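Side-chain contacts in probable exosome complex exonuclease 1 (Archaeoglobus fulgidus, PDB 3M7N), which is probably a catalytic subunit of the archaeal exosome, degrading RNA from the 3' end and also able to add heteromeric RNA tails: residues 143-148 with 156-161; 189-192 with 197-200. The protein carries 1 engineered substitution. All coordinates share one frame; numbering follows the deposited sequence.

In the fold
Contacts 1 and 2 share one antiparallel sheet, and their centres lie about 11 Å apart. Contact 1 sets helix 136-150 against strand 158-167; contact 2 lies in the hairpin of strands 185-194 and 197-207, where the first strand is the sheet neighbour of 158-167. The seam between them is backbone pairing, with F191 N bonded to T160 O at 2.7 Å, reinforced by S161 OG reaching F189 O. Leucine packing adds to it, since L192 CD1 rests near M158 O. Neither contact touches the bound nucleic acid: their nearest atoms stand about 11 Å from it for contact 1 and about 10 Å for contact 2.

Contact 1 of 2, residues 143-148 with 156-161; sequences AASVAL and KGMITS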
# COMPACT_ATOMS: atom_id res chain seq x y z
N ALA E 143 -24.08 4.03 -19.70
CA ALA E 143 -24.49 4.77 -18.51
C ALA E 143 -23.44 5.80 -18.16
O ALA E 143 -23.76 6.95 -17.81
CB ALA E 143 -24.73 3.82 -17.36
N ALA E 144 -22.17 5.43 -18.30
CA ALA E 144 -21.10 6.37 -17.96
C ALA E 144 -21.09 7.64 -18.84
O ALA E 144 -20.85 8.74 -18.33
CB ALA E 144 -19.76 5.69 -17.97
N SER E 145 -21.35 7.49 -20.14
CA SER E 145 -21.36 8.65 -21.05
C SER E 145 -22.52 9.57 -20.72
O SER E 145 -22.40 10.80 -20.81
CB SER E 145 -21.43 8.20 -22.53
OG SER E 145 -21.17 9.29 -23.44
N VAL E 146 -23.66 8.98 -20.34
CA VAL E 146 -24.79 9.78 -19.88
C VAL E 146 -24.39 10.55 -18.63
O VAL E 146 -24.57 11.78 -18.57
CB VAL E 146 -26.07 8.92 -19.63
CG1 VAL E 146 -27.14 9.73 -18.90
CG2 VAL E 146 -26.62 8.41 -20.94
N ALA E 147 -23.81 9.85 -17.65
CA ALA E 147 -23.36 10.49 -16.41
C ALA E 147 -22.36 11.62 -16.65
O ALA E 147 -22.42 12.68 -16.02
CB ALA E 147 -22.79 9.46 -15.42
N LEU E 148 -21.42 11.38 -17.57
CA LEU E 148 -20.45 12.41 -17.92
C LEU E 148 -21.16 13.64 -18.46
O LEU E 148 -20.84 14.77 -18.07
CB LEU E 148 -19.41 11.87 -18.91
CG LEU E 148 -18.35 10.93 -18.31
CD1 LEU E 148 -17.54 10.22 -19.37
CD2 LEU E 148 -17.43 11.67 -17.33
N LYS E 156 -15.68 15.46 -26.83
CA LYS E 156 -15.71 15.58 -28.28
C LYS E 156 -17.10 15.19 -28.79
O LYS E 156 -17.59 15.73 -29.77
CB LYS E 156 -14.67 14.66 -28.92
CG LYS E 156 -13.26 15.22 -28.94
CD LYS E 156 -12.26 14.14 -29.35
CE LYS E 156 -10.82 14.62 -29.16
NZ LYS E 156 -9.81 13.57 -29.52
N GLY E 157 -17.71 14.23 -28.12
CA GLY E 157 -19.03 13.77 -28.47
C GLY E 157 -19.40 12.67 -27.49
O GLY E 157 -18.80 12.55 -26.44
N MET E 158 -20.38 11.86 -27.84
CA MET E 158 -20.85 10.85 -26.93
C MET E 158 -20.25 9.48 -27.20
O MET E 158 -19.74 9.20 -28.28
CB MET E 158 -22.38 10.80 -27.00
CG MET E 158 -23.03 11.87 -26.13
SD MET E 158 -23.51 11.06 -24.60
CE MET E 158 -23.72 9.42 -25.29
N ILE E 159 -20.33 8.63 -26.20
CA ILE E 159 -19.80 7.30 -26.31
C ILE E 159 -21.00 6.37 -26.29
O ILE E 159 -21.84 6.45 -25.40
CB ILE E 159 -18.84 6.99 -25.13
CG1 ILE E 159 -17.50 7.70 -25.34
CG2 ILE E 159 -18.62 5.51 -25.00
CD1 ILE E 159 -16.72 7.23 -26.57
N THR E 160 -21.09 5.49 -27.28
CA THR E 160 -22.23 4.61 -27.36
C THR E 160 -21.74 3.21 -27.64
O THR E 160 -20.81 3.00 -28.42
CB THR E 160 -23.25 5.10 -28.45
OG1 THR E 160 -23.55 6.49 -28.24
CG2 THR E 160 -24.53 4.27 -28.41
N SER E 161 -22.37 2.23 -27.03
CA SER E 161 -21.75 0.92 -27.00
C SER E 161 -22.77 -0.21 -27.13
O SER E 161 -23.83 -0.16 -26.51
CB SER E 161 -20.95 0.81 -25.68
OG SER E 161 -20.45 -0.50 -25.49
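S145, on helix 136-150, aims its hydroxyl at the start of strand 158-167, where it meets the backbone of I159 and the bent side chain of M158. With OG anti to the backbone N (chi1 -168°), the oxygen accepts a nearly straight bond from I159 N at 3.0 Å, the N-H...O angle being 165°. Serine suits this place because its short arm lets helix and strand come close, while CB packs against I159 O at 3.4 Å. M158 bends at both chi2 and chi3 and curls its thioether alongside the hydroxyl, so that CE and SD each lie 3.2 Å from S145 OG; the flexible, unbranched chain makes such a curl possible. I159 brings CB to the serine while the end of its side chain leads away, and F109 of helix 96-110 touches both S145 and I159. Were the serine an alanine, I159 N would probably lose its acceptor and a gap open beside the M158 thioether. Backbone bonds tie M158 and T160 to I193 and F191 on strand 185-194. I159 N, between them along the strand, takes its partner from the helix instead: one hydroxyl satisfies a buried amide and fastens helix 136-150 to the sheet of the C-terminal half.

Contact 2 of 2, residues 189-192 with 197-200; sequences FAFL and KIES
In the beta hairpin of strands 185-194 and 197-207, near its turn, L192 is held by two backbone bonds and F191 packs on I198. E199 N donates to L192 O at 2.7 Å, nearly along the C=O axis. In return L192 N reaches S200 O at 3.0 Å, but this bond is bent (145° at the hydrogen) and the donor sits above the carbonyl plane. Two successive residues, E199 and S200, thus serve the single L192, and E199 has a helix-like backbone, consistent with a beta bulge; the two short segments run at 99° to each other, so the strands diverge strongly at this point. S200 O also receives a CA-H...O contact from F191 CA at 3.1 Å and lies at the edge of the phenylalanine ring, in its plane. I198 crosses that ring obliquely: CG2, anti to the backbone N, comes within 3.5 Å of F191 CD2, while CG1, beside that N (chi1 -51°), carries CD1 to the ring at CG and CD1. A beta-branched isoleucine can bring two methyls against an aromatic in this way, while K223 and A226 of helix 212-248 also touch F191. L192 and E199 lie side by side, pointing the same way, with L192 CD2 4.1 Å from E199 CB, and the glutamate sends OE2 on to a salt bridge with R194. Small S200 and apolar L192 suit an interface, packing respectively on L233 and L232 of the neighbouring exonuclease 2 chain.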
# COMPACT_ATOMS: atom_id res chain seq x y z
N PHE E 189 -18.45 -3.28 -28.83
CA PHE E 189 -17.91 -2.06 -29.45
C PHE E 189 -18.34 -0.86 -28.62
O PHE E 189 -19.30 -0.94 -27.86
CB PHE E 189 -18.52 -1.80 -30.85
CG PHE E 189 -18.30 -2.90 -31.84
CD1 PHE E 189 -19.08 -4.04 -31.81
CD2 PHE E 189 -17.34 -2.76 -32.83
CE1 PHE E 189 -18.89 -5.04 -32.75
CE2 PHE E 189 -17.15 -3.76 -33.77
CZ PHE E 189 -17.93 -4.90 -33.73
N ALA E 190 -17.65 0.25 -28.82
CA ALA E 190 -18.20 1.54 -28.44
C ALA E 190 -17.69 2.53 -29.46
O ALA E 190 -16.56 2.40 -29.94
CB ALA E 190 -17.78 1.94 -27.05
N PHE E 191 -18.52 3.51 -29.79
CA PHE E 191 -18.17 4.47 -30.83
C PHE E 191 -18.27 5.88 -30.28
O PHE E 191 -19.02 6.14 -29.34
CB PHE E 191 -19.14 4.36 -32.03
CG PHE E 191 -19.29 2.97 -32.58
CD1 PHE E 191 -20.34 2.16 -32.16
CD2 PHE E 191 -18.41 2.48 -33.54
CE1 PHE E 191 -20.49 0.87 -32.67
CE2 PHE E 191 -18.56 1.20 -34.05
CZ PHE E 191 -19.60 0.40 -33.63
N LEU E 192 -17.51 6.78 -30.88
CA LEU E 192 -17.76 8.20 -30.75
C LEU E 192 -18.86 8.61 -31.75
O LEU E 192 -18.71 8.38 -32.95
CB LEU E 192 -16.48 8.97 -31.06
CG LEU E 192 -16.68 10.48 -31.11
CD1 LEU E 192 -16.96 11.02 -29.70
CD2 LEU E 192 -15.48 11.17 -31.75
N LYS E 197 -23.76 11.09 -35.77
CA LYS E 197 -23.37 9.82 -36.40
C LYS E 197 -22.07 9.16 -35.89
O LYS E 197 -21.25 9.78 -35.20
CB LYS E 197 -23.32 10.00 -37.91
CG LYS E 197 -22.22 10.94 -38.36
CD LYS E 197 -22.49 11.43 -39.78
CE LYS E 197 -21.38 12.36 -40.27
NZ LYS E 197 -21.71 12.99 -41.59
N ILE E 198 -21.90 7.90 -36.26
CA ILE E 198 -20.72 7.13 -35.87
C ILE E 198 -19.48 7.75 -36.49
O ILE E 198 -19.36 7.80 -37.69
CB ILE E 198 -20.84 5.70 -36.35
CG1 ILE E 198 -22.18 5.10 -35.94
CG2 ILE E 198 -19.69 4.87 -35.83
CD1 ILE E 198 -22.27 4.77 -34.47
N GLU E 199 -18.56 8.22 -35.66
CA GLU E 199 -17.38 8.93 -36.15
C GLU E 199 -16.11 8.08 -36.07
O GLU E 199 -15.18 8.26 -36.88
CB GLU E 199 -17.18 10.21 -35.35
CG GLU E 199 -16.72 11.41 -36.19
CD GLU E 199 -15.23 11.64 -36.12
OE1 GLU E 199 -14.45 10.70 -36.42
OE2 GLU E 199 -14.83 12.77 -35.77
N SER E 200 -16.05 7.19 -35.08
CA SER E 200 -14.94 6.25 -34.93
C SER E 200 -15.16 5.27 -33.78
O SER E 200 -16.19 5.29 -33.11
CB SER E 200 -13.59 6.96 -34.82
OG SER E 200 -13.64 8.06 -33.94